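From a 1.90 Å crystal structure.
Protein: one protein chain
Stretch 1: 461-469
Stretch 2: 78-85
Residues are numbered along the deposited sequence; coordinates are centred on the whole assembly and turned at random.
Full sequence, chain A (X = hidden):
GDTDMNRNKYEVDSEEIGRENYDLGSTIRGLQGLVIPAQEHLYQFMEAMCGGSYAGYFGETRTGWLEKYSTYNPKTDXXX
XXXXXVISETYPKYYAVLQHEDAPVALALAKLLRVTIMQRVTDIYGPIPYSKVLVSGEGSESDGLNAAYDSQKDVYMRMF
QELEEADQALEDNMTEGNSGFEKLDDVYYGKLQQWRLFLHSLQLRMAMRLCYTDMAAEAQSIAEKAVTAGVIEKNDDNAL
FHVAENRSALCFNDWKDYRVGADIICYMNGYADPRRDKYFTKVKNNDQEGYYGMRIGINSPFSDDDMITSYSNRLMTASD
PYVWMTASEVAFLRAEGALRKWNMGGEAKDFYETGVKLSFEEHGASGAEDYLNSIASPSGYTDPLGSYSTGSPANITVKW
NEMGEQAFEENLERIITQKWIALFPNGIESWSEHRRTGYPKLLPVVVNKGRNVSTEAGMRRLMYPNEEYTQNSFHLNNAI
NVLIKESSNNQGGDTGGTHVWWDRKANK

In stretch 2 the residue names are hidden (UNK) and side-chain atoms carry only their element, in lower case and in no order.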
# COMPACT_ATOMS: atom_id res chain seq x y z
N ARG A 461 10.94 -6.04 5.20
CA ARG A 461 9.90 -7.01 5.11
C ARG A 461 9.42 -7.33 6.53
O ARG A 461 10.03 -6.91 7.51
CB ARG A 461 10.39 -8.28 4.44
CG ARG A 461 11.55 -8.95 5.20
CD ARG A 461 12.04 -10.20 4.50
NE ARG A 461 11.13 -11.33 4.55
CZ ARG A 461 11.01 -12.19 5.57
NH1 ARG A 461 11.74 -12.07 6.68
NH2 ARG A 461 10.15 -13.21 5.47
N LEU A 462 8.34 -8.10 6.63
CA LEU A 462 7.90 -8.69 7.90
C LEU A 462 8.40 -10.13 8.03
O LEU A 462 8.56 -10.82 7.03
CB LEU A 462 6.38 -8.73 8.03
CG LEU A 462 5.63 -7.57 8.59
CD1 LEU A 462 4.17 -7.97 8.85
CD2 LEU A 462 6.31 -7.07 9.86
N MSE A 463 8.53 -10.57 9.27
CA MSE A 463 9.02 -11.90 9.59
C MSE A 463 7.86 -12.87 9.60
O MSE A 463 6.76 -12.49 9.90
CB MSE A 463 9.67 -11.94 10.98
CG MSE A 463 10.89 -11.03 11.01
SE MSE A 463 10.35 -9.25 11.69
CE MSE A 463 10.21 -9.69 13.61
N TYR A 464 8.12 -14.12 9.23
CA TYR A 464 7.06 -15.13 9.21
C TYR A 464 6.54 -15.40 10.61
O TYR A 464 7.26 -15.22 11.55
CB TYR A 464 7.55 -16.43 8.60
CG TYR A 464 7.94 -16.28 7.12
CD1 TYR A 464 7.01 -15.87 6.17
CD2 TYR A 464 9.20 -16.60 6.69
CE1 TYR A 464 7.34 -15.79 4.82
CE2 TYR A 464 9.56 -16.50 5.34
CZ TYR A 464 8.64 -16.13 4.41
OH TYR A 464 9.03 -16.07 3.08
N PRO A 465 5.26 -15.75 10.73
CA PRO A 465 4.69 -15.91 12.08
C PRO A 465 5.20 -17.18 12.74
O PRO A 465 5.59 -18.15 12.05
CB PRO A 465 3.18 -16.00 11.82
CG PRO A 465 3.02 -16.38 10.42
CD PRO A 465 4.26 -15.93 9.68
N ASN A 466 5.14 -17.21 14.07
CA ASN A 466 5.65 -18.34 14.80
C ASN A 466 4.89 -19.66 14.50
O ASN A 466 5.45 -20.74 14.63
CB ASN A 466 5.62 -18.09 16.31
CG ASN A 466 6.55 -19.06 17.07
OD1 ASN A 466 7.76 -19.04 16.88
ND2 ASN A 466 5.98 -19.88 17.90
N GLU A 467 3.62 -19.55 14.14
CA GLU A 467 2.82 -20.69 13.71
C GLU A 467 3.52 -21.45 12.56
O GLU A 467 3.54 -22.68 12.52
CB GLU A 467 1.43 -20.24 13.27
CG GLU A 467 0.54 -19.75 14.42
CD GLU A 467 0.87 -18.35 14.98
OE1 GLU A 467 1.78 -17.63 14.50
OE2 GLU A 467 0.20 -17.92 15.94
N GLU A 468 4.11 -20.72 11.64
CA GLU A 468 4.80 -21.37 10.55
C GLU A 468 5.98 -22.17 11.06
O GLU A 468 6.23 -23.31 10.59
CB GLU A 468 5.23 -20.35 9.52
CG GLU A 468 4.03 -19.83 8.73
CD GLU A 468 3.33 -20.89 7.91
OE1 GLU A 468 3.95 -21.41 6.92
OE2 GLU A 468 2.16 -21.20 8.23
N TYR A 469 6.65 -21.64 12.08
CA TYR A 469 7.80 -22.35 12.65
C TYR A 469 7.34 -23.61 13.36
O TYR A 469 7.99 -24.65 13.29
CB TYR A 469 8.59 -21.45 13.63
CG TYR A 469 9.51 -20.45 12.96
CD1 TYR A 469 9.02 -19.23 12.48
CD2 TYR A 469 10.86 -20.69 12.82
CE1 TYR A 469 9.85 -18.31 11.86
CE2 TYR A 469 11.71 -19.76 12.22
CZ TYR A 469 11.19 -18.59 11.72
OH TYR A 469 12.01 -17.63 11.12
N UNK A 78 1.48 -10.89 17.35
CA UNK A 78 0.97 -9.83 16.51
C UNK A 78 1.42 -9.98 15.06
O UNK A 78 0.93 -9.26 14.16
c UNK A 78 1.41 -8.49 17.04
c UNK A 78 0.21 -6.85 20.15
c UNK A 78 0.83 -8.10 18.33
c UNK A 78 0.68 -4.57 20.60
c UNK A 78 1.51 -5.60 18.53
c UNK A 78 0.92 -6.80 18.93
c UNK A 78 1.40 -4.49 19.40
c UNK A 78 0.12 -8.86 19.18
n UNK A 78 -0.24 -8.13 20.29
c UNK A 78 0.09 -5.74 21.00
N UNK A 79 2.31 -10.93 14.79
CA UNK A 79 2.73 -11.24 13.42
C UNK A 79 1.80 -12.21 12.67
O UNK A 79 1.98 -12.45 11.49
c UNK A 79 6.57 -11.82 13.95
c UNK A 79 5.54 -9.88 12.76
c UNK A 79 5.32 -10.95 13.79
c UNK A 79 4.14 -11.85 13.43
N UNK A 80 0.85 -12.78 13.37
CA UNK A 80 -0.06 -13.75 12.80
C UNK A 80 -0.97 -13.20 11.72
O UNK A 80 -1.14 -13.83 10.68
n UNK A 80 -4.67 -17.23 13.91
c UNK A 80 -0.94 -14.35 13.93
c UNK A 80 -2.53 -16.19 14.58
c UNK A 80 -3.22 -17.48 14.12
c UNK A 80 -1.70 -15.57 13.47
N UNK A 81 -1.57 -12.04 11.95
CA UNK A 81 -2.73 -11.62 11.13
C UNK A 81 -2.41 -11.32 9.66
O UNK A 81 -3.13 -11.77 8.79
c UNK A 81 -3.44 -10.43 11.76
N UNK A 82 -1.32 -10.58 9.37
CA UNK A 82 -1.08 -10.28 7.93
C UNK A 82 -0.68 -11.47 7.03
O UNK A 82 -0.60 -11.32 5.81
c UNK A 82 0.06 -8.74 9.40
c UNK A 82 0.07 -9.26 7.98
c UNK A 82 -0.31 -9.93 10.22
N UNK A 83 -0.37 -12.61 7.62
CA UNK A 83 0.07 -13.82 6.89
C UNK A 83 -0.97 -14.89 7.08
O UNK A 83 -1.70 -15.25 6.14
c UNK A 83 1.68 -16.77 7.04
c UNK A 83 2.82 -15.36 5.54
c UNK A 83 2.97 -17.72 5.26
c UNK A 83 2.16 -17.88 6.37
c UNK A 83 1.45 -14.30 7.37
c UNK A 83 3.30 -16.45 4.85
c UNK A 83 1.99 -15.51 6.62
N UNK A 84 -1.07 -15.37 8.31
CA UNK A 84 -1.90 -16.53 8.59
C UNK A 84 -3.40 -16.22 8.41
O UNK A 84 -4.11 -16.99 7.79
c UNK A 84 -2.56 -18.31 10.29
o UNK A 84 -0.29 -17.41 10.19
c UNK A 84 -1.67 -17.05 10.01
N UNK A 85 -3.88 -15.10 8.94
CA UNK A 85 -5.32 -14.76 8.78
C UNK A 85 -5.72 -14.43 7.34
O UNK A 85 -6.77 -14.88 6.87
c UNK A 85 -5.59 -14.02 11.20
o UNK A 85 -5.41 -15.21 11.49
o UNK A 85 -5.63 -13.13 12.07
c UNK A 85 -5.71 -13.62 9.73
O HOH W 1 3.93 -12.19 9.94
O HOH W 2 0.36 -19.79 9.39

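Position 78 has ten side-chain atoms, nine carbons and one nitrogen. One carbon leads into fused five- and six-membered rings, and the nitrogen sits in the smaller ring. The group is out of reach of stretch 1. This is Trp78.

Position 79 has four carbons, forked at the second. CB points toward stretch 1, and the fork lies among Leu462, Met463 and the backbone of Tyr464. A branched, purely carbon side chain of this shape is leucine, Leu79. Its CD2 is 4.1 Å from Leu462 CD2, and its CD1 is 4.2 Å from Met463 CE, a selenomethionine methyl.

Position 80 has four carbons in a row ending in nitrogen, and the chain runs by Glu467. This is lysine, Lys80. The chain is extended, with chi1 to chi3 all t. Its CD lies 3.5 Å from Glu467 OE2, but no salt bridge forms there.

Position 81 has one side-chain carbon, and it points away from stretch 1. This is Ala81.

Position 82 has three carbons closing a ring onto the backbone N, and the ring meets Leu462. This is proline, Pro82. The CA-to-CB bond points toward stretch 1, and Pro82 CG is 4.2 Å from Leu462 CD1.

Position 83 has seven carbons, one leading to a six-membered ring with no polar atom. The ring meets three residues, Tyr464, Pro465 and Glu468. This is phenylalanine, Phe83. Pro465 CG is 3.7 Å from Phe83 CD1, and Glu468 CD is 3.6 Å from Phe83 CE1. The edge of the Tyr464 ring is directed toward the face of Phe83 in an offset pair, with planes at 73°.

Position 84 has one carbon carrying one oxygen and one carbon, and the oxygen lies near Pro465. This is threonine, Thr84. Thr84 OG1 lies 3.5 Å from Pro465 CG.

Position 85 has two carbons, the second carrying two oxygens, and it is out of reach of stretch 1. This is Asp85. Its OD1 accepts a hydrogen bond from Lys80 NZ at 3.2 Å, part of a salt bridge within the stretch. The lysine charge is thus paired locally.

The contact works mainly by apolar packing. No direct hydrogen bond crosses it. Pro465 and Leu79 have the closest CA atoms, 5.2 Å apart. Pro465 CD also makes an off-centre CH-pi contact with Phe83, 4.2 Å from the ring centroid. Waters supply the polar links. One donates to Leu79 O at 2.5 Å and to Met463 O at 2.8 Å, joining two acceptors that could not bond each other. A second donates to Glu468 OE2 at 2.6 Å and is hydrogen-bonded to Thr84 OG1 at 2.6 Å.

Stretch 2 (78-85) WLKAPFTD
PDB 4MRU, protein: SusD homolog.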